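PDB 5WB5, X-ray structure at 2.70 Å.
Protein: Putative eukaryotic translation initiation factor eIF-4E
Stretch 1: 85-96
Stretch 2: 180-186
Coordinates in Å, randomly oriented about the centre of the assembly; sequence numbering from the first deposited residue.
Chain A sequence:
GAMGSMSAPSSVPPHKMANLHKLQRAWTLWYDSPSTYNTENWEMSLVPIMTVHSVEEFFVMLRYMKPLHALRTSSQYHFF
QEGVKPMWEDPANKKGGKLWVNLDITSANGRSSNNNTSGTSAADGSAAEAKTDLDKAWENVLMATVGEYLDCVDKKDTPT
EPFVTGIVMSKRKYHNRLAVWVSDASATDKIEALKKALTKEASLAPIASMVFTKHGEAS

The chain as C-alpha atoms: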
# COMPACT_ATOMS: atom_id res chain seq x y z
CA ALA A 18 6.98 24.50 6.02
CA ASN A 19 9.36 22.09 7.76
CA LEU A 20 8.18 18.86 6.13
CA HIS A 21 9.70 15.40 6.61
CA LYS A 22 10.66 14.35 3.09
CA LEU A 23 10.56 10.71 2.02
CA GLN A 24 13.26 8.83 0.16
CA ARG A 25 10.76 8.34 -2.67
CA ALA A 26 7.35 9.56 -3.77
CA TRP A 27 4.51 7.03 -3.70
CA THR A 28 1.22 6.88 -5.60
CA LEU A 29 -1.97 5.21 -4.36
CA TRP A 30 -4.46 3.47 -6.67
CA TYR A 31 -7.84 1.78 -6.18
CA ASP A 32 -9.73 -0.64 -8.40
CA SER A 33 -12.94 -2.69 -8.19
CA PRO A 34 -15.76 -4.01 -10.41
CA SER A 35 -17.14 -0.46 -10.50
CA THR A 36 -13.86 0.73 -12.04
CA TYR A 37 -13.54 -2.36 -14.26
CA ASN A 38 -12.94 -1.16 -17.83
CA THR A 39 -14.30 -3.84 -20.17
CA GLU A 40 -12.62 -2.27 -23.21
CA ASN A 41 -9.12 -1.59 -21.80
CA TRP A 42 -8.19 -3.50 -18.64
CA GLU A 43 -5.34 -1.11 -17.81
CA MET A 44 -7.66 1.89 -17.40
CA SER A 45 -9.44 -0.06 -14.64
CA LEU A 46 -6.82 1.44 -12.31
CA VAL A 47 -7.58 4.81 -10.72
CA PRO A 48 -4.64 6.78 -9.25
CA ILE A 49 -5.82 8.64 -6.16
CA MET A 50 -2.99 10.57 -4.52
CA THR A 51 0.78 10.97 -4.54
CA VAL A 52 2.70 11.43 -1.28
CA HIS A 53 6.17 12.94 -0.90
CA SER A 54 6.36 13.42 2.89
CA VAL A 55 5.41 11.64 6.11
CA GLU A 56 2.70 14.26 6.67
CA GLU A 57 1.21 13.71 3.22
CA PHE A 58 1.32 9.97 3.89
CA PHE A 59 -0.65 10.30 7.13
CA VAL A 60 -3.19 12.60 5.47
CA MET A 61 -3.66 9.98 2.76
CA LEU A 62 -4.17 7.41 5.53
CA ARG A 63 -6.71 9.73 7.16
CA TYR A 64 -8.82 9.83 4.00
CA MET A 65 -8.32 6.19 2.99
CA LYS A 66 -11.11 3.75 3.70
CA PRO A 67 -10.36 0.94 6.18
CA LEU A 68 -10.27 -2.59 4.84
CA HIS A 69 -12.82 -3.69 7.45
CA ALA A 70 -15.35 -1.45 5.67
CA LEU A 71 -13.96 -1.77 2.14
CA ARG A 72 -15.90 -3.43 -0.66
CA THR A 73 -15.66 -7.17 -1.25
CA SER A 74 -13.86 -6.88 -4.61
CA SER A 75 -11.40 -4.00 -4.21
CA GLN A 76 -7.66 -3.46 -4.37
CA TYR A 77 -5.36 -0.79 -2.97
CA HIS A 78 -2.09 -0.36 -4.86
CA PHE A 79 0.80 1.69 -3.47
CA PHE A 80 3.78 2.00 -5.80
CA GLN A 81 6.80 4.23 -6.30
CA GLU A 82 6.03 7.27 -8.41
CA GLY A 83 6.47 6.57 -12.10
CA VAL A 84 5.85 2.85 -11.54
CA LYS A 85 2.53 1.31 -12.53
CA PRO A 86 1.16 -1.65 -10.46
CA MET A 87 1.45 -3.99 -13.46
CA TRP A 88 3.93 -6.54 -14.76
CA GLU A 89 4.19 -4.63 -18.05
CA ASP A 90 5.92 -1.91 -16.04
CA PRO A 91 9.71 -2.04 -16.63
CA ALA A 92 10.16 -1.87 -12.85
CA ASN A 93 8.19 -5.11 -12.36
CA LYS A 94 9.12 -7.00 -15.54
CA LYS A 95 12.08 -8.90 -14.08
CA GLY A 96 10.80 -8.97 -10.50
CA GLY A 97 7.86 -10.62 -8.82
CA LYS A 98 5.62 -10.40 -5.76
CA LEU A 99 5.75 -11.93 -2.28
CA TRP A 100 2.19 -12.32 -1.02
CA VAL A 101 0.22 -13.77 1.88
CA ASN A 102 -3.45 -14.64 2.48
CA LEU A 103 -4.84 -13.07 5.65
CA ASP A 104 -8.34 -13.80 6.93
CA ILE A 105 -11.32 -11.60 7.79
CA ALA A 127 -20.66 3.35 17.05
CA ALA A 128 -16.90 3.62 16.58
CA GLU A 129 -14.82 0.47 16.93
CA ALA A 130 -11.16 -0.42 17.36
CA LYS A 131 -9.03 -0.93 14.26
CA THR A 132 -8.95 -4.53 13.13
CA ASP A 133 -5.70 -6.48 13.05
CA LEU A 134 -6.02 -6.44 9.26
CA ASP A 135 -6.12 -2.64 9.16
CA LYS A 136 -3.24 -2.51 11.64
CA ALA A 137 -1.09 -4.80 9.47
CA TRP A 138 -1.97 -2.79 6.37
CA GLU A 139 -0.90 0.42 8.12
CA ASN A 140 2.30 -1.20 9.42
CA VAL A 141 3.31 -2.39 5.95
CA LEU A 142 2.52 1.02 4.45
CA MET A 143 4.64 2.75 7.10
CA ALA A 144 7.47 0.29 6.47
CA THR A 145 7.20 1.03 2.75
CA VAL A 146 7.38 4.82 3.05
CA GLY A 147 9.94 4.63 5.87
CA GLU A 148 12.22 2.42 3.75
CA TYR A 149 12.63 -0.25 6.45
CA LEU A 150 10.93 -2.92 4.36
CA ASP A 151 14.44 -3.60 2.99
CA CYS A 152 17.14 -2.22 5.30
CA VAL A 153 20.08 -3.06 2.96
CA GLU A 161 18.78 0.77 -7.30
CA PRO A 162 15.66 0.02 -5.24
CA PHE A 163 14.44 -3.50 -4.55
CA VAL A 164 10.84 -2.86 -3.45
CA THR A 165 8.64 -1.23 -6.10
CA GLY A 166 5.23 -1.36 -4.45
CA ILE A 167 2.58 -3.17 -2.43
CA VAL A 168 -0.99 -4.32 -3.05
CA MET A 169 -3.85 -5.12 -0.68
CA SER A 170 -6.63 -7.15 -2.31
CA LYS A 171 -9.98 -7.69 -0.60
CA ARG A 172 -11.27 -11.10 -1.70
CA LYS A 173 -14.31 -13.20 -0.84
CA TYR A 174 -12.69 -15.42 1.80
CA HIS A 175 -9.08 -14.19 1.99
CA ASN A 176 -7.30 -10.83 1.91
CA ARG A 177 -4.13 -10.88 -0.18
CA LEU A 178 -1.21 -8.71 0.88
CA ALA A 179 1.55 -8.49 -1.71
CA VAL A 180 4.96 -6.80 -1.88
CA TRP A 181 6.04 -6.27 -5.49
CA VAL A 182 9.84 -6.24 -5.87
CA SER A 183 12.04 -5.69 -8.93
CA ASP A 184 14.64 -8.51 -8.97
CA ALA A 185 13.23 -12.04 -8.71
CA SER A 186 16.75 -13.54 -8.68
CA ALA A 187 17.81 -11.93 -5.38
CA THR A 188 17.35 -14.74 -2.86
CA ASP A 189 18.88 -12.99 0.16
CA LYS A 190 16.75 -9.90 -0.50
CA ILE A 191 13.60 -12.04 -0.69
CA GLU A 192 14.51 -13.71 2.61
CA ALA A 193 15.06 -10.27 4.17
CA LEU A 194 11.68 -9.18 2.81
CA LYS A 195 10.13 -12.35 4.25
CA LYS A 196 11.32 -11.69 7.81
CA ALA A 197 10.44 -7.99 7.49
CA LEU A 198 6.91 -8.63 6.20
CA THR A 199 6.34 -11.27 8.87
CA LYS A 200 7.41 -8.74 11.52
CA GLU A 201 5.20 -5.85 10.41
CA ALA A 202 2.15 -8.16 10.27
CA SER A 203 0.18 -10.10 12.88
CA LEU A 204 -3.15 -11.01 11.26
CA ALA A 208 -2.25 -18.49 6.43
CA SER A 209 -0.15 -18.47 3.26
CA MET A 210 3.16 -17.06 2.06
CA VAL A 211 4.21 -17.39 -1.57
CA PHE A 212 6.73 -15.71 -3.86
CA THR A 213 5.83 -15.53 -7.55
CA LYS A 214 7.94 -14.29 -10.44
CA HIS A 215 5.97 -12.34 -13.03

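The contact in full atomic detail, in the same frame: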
# COMPACT_ATOMS: atom_id res chain seq x y z
N LYS A 85 3.89 1.81 -12.53
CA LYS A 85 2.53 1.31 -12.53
C LYS A 85 2.46 -0.05 -11.82
O LYS A 85 3.42 -0.82 -11.85
CB LYS A 85 2.01 1.17 -13.95
CG LYS A 85 2.01 2.46 -14.76
CD LYS A 85 1.49 2.24 -16.17
CE LYS A 85 1.53 3.52 -16.99
NZ LYS A 85 1.07 3.30 -18.40
N PRO A 86 1.32 -0.36 -11.17
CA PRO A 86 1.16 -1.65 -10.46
C PRO A 86 0.85 -2.81 -11.41
O PRO A 86 -0.11 -3.56 -11.20
CB PRO A 86 0.01 -1.36 -9.51
CG PRO A 86 -0.82 -0.37 -10.22
CD PRO A 86 0.14 0.50 -11.01
N MET A 87 1.67 -2.98 -12.44
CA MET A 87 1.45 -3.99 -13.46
C MET A 87 2.78 -4.60 -13.88
O MET A 87 3.82 -3.94 -13.82
CB MET A 87 0.73 -3.40 -14.67
CG MET A 87 -0.69 -2.93 -14.39
SD MET A 87 -1.44 -2.09 -15.79
CE MET A 87 -0.52 -0.55 -15.79
N TRP A 88 2.72 -5.86 -14.31
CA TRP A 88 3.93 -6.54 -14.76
C TRP A 88 4.54 -5.85 -15.98
O TRP A 88 5.76 -5.78 -16.11
CB TRP A 88 3.62 -8.00 -15.09
CG TRP A 88 4.58 -8.61 -16.07
CD1 TRP A 88 5.86 -9.00 -15.83
CD2 TRP A 88 4.33 -8.89 -17.46
NE1 TRP A 88 6.43 -9.51 -16.97
CE2 TRP A 88 5.51 -9.45 -17.99
CE3 TRP A 88 3.23 -8.72 -18.30
CZ2 TRP A 88 5.62 -9.85 -19.32
CZ3 TRP A 88 3.34 -9.11 -19.62
CH2 TRP A 88 4.52 -9.67 -20.12
N GLU A 89 3.69 -5.32 -16.86
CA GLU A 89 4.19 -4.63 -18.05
C GLU A 89 5.10 -3.46 -17.70
O GLU A 89 5.85 -2.99 -18.56
CB GLU A 89 3.02 -4.14 -18.91
CG GLU A 89 2.19 -5.25 -19.55
CD GLU A 89 1.16 -5.84 -18.61
OE1 GLU A 89 1.11 -5.42 -17.43
OE2 GLU A 89 0.39 -6.72 -19.04
N ASP A 90 5.05 -2.99 -16.46
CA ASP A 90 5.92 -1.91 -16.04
C ASP A 90 7.37 -2.39 -16.07
O ASP A 90 7.67 -3.49 -15.59
CB ASP A 90 5.55 -1.45 -14.63
CG ASP A 90 6.28 -0.18 -14.22
OD1 ASP A 90 7.52 -0.13 -14.35
OD2 ASP A 90 5.60 0.77 -13.77
N PRO A 91 8.30 -1.61 -16.63
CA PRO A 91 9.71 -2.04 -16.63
C PRO A 91 10.25 -2.29 -15.23
O PRO A 91 11.21 -3.06 -15.08
CB PRO A 91 10.44 -0.87 -17.31
CG PRO A 91 9.40 -0.20 -18.14
CD PRO A 91 8.11 -0.35 -17.38
N ALA A 92 9.68 -1.66 -14.21
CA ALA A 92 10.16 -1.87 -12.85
C ALA A 92 9.77 -3.25 -12.32
O ALA A 92 10.46 -3.79 -11.45
CB ALA A 92 9.60 -0.78 -11.93
N ASN A 93 8.69 -3.83 -12.84
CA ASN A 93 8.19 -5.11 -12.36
C ASN A 93 8.39 -6.24 -13.36
O ASN A 93 8.00 -7.37 -13.07
CB ASN A 93 6.69 -4.99 -12.03
CG ASN A 93 6.40 -3.87 -11.06
OD1 ASN A 93 7.13 -3.67 -10.09
ND2 ASN A 93 5.33 -3.13 -11.31
N LYS A 94 8.99 -5.97 -14.52
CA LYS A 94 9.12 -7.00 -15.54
C LYS A 94 9.98 -8.16 -15.06
O LYS A 94 9.59 -9.33 -15.15
CB LYS A 94 9.68 -6.39 -16.83
CG LYS A 94 11.10 -5.86 -16.70
CD LYS A 94 11.58 -5.17 -17.96
CE LYS A 94 12.99 -4.63 -17.79
NZ LYS A 94 13.56 -4.11 -19.06
N LYS A 95 11.17 -7.85 -14.52
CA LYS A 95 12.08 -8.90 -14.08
C LYS A 95 11.71 -9.43 -12.70
O LYS A 95 11.99 -10.59 -12.39
CB LYS A 95 13.52 -8.38 -14.05
CG LYS A 95 14.10 -8.06 -15.42
CD LYS A 95 15.49 -7.46 -15.30
CE LYS A 95 16.07 -7.13 -16.67
NZ LYS A 95 17.41 -6.48 -16.57
N GLY A 96 11.08 -8.60 -11.87
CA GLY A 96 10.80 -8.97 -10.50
C GLY A 96 9.53 -9.79 -10.37
O GLY A 96 8.97 -10.31 -11.34
N VAL A 180 3.85 -7.74 -1.75
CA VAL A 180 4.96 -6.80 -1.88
C VAL A 180 5.61 -7.08 -3.23
O VAL A 180 6.21 -8.15 -3.42
CB VAL A 180 5.97 -6.94 -0.73
CG1 VAL A 180 7.10 -5.93 -0.87
CG2 VAL A 180 5.27 -6.78 0.61
N TRP A 181 5.47 -6.14 -4.16
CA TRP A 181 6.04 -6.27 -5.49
C TRP A 181 7.46 -5.72 -5.48
O TRP A 181 7.67 -4.52 -5.22
CB TRP A 181 5.20 -5.52 -6.53
CG TRP A 181 3.87 -6.13 -6.81
CD1 TRP A 181 3.06 -6.81 -5.94
CD2 TRP A 181 3.18 -6.13 -8.07
NE1 TRP A 181 1.92 -7.22 -6.57
CE2 TRP A 181 1.96 -6.82 -7.88
CE3 TRP A 181 3.47 -5.62 -9.34
CZ2 TRP A 181 1.04 -7.01 -8.91
CZ3 TRP A 181 2.56 -5.80 -10.36
CH2 TRP A 181 1.36 -6.49 -10.14
N VAL A 182 8.42 -6.59 -5.79
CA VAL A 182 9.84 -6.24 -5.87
C VAL A 182 10.23 -6.09 -7.33
O VAL A 182 9.38 -6.14 -8.22
CB VAL A 182 10.71 -7.30 -5.16
CG1 VAL A 182 10.28 -7.45 -3.71
CG2 VAL A 182 10.63 -8.64 -5.88
N SER A 183 11.53 -5.93 -7.59
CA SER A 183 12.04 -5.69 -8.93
C SER A 183 12.96 -6.79 -9.44
O SER A 183 13.01 -7.01 -10.66
CB SER A 183 12.81 -4.36 -8.99
OG SER A 183 13.94 -4.38 -8.14
N ASP A 184 13.69 -7.48 -8.57
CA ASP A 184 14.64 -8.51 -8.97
C ASP A 184 14.20 -9.83 -8.35
O ASP A 184 14.34 -10.04 -7.14
CB ASP A 184 16.06 -8.15 -8.53
CG ASP A 184 17.10 -9.15 -9.00
OD1 ASP A 184 17.33 -9.24 -10.22
OD2 ASP A 184 17.69 -9.84 -8.15
N ALA A 185 13.67 -10.73 -9.18
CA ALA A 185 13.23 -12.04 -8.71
C ALA A 185 14.38 -12.99 -8.44
O ALA A 185 14.16 -14.04 -7.82
CB ALA A 185 12.28 -12.66 -9.73
N SER A 186 15.60 -12.66 -8.88
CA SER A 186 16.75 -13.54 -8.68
C SER A 186 17.41 -13.35 -7.33
O SER A 186 18.14 -14.25 -6.88
CB SER A 186 17.78 -13.30 -9.79
OG SER A 186 18.23 -11.95 -9.79

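Packing rather than hydrogen bonding holds 180-186 against the stretch 85-96: no hydrogen bond crosses between them, and about 397 Å² is buried, both sides summed. Val-180, in the strand, lies out of reach. Trp-181 has the most area covered by the other stretch, its CA-to-CB bond directed toward that stretch and its indole (chi1 m) bringing the six-membered ring up to the backbone at Pro-86, Met-87 and Trp-88. Trp-181 CH2 lies 3.4 Å from Pro-86 O and Trp-181 CZ3 3.6 Å from Met-87 N, both oblique to the ring; at its edge, Asn-93 ND2 is 3.7 Å from Trp-181 CE3. A broad, flat side chain suits this place, because it spans several backbone atoms at once. Stretch 85-96 is braced from within: Asn-93 ND2 donates to Met-87 O (3.0 Å), while Asp-90 OD1 caps the short, weakly bonded helix by accepting from Ala-92 N (2.7 Å). Val-182 turns its side chain away and meets the other stretch mainly through its backbone, Val-182 O lying 3.9 Å from Gly-96 CA. At Ser-183 the strand has ended and the CA traces of the two stretches come closest, with 3.8 Å between Ser-183 CA and Gly-96 CA. Ser-183 CB packs 3.4 Å from Ala-92 O, and Ser-183 CA makes a CA-H...O contact with the same Ala-92 O at 3.5 Å; the small side chain (chi1 p) has its hydroxyl hydrogen-bonded elsewhere in the structure. Gly-96 N approaches Ser-183 O to 2.8 Å, but the angle is too poor for a hydrogen bond. Glycine suits this buried spot: an ideal CB would clash at 2.5 Å with both Ser-183 C and Val-182 O. Asp-184 points away, and its OD2 accepts from Ser-186 OG (2.7 Å), a bond within the stretch. Ala-185 points back toward 85-96, its compact methyl CB resting 3.4 Å from Lys-95 O.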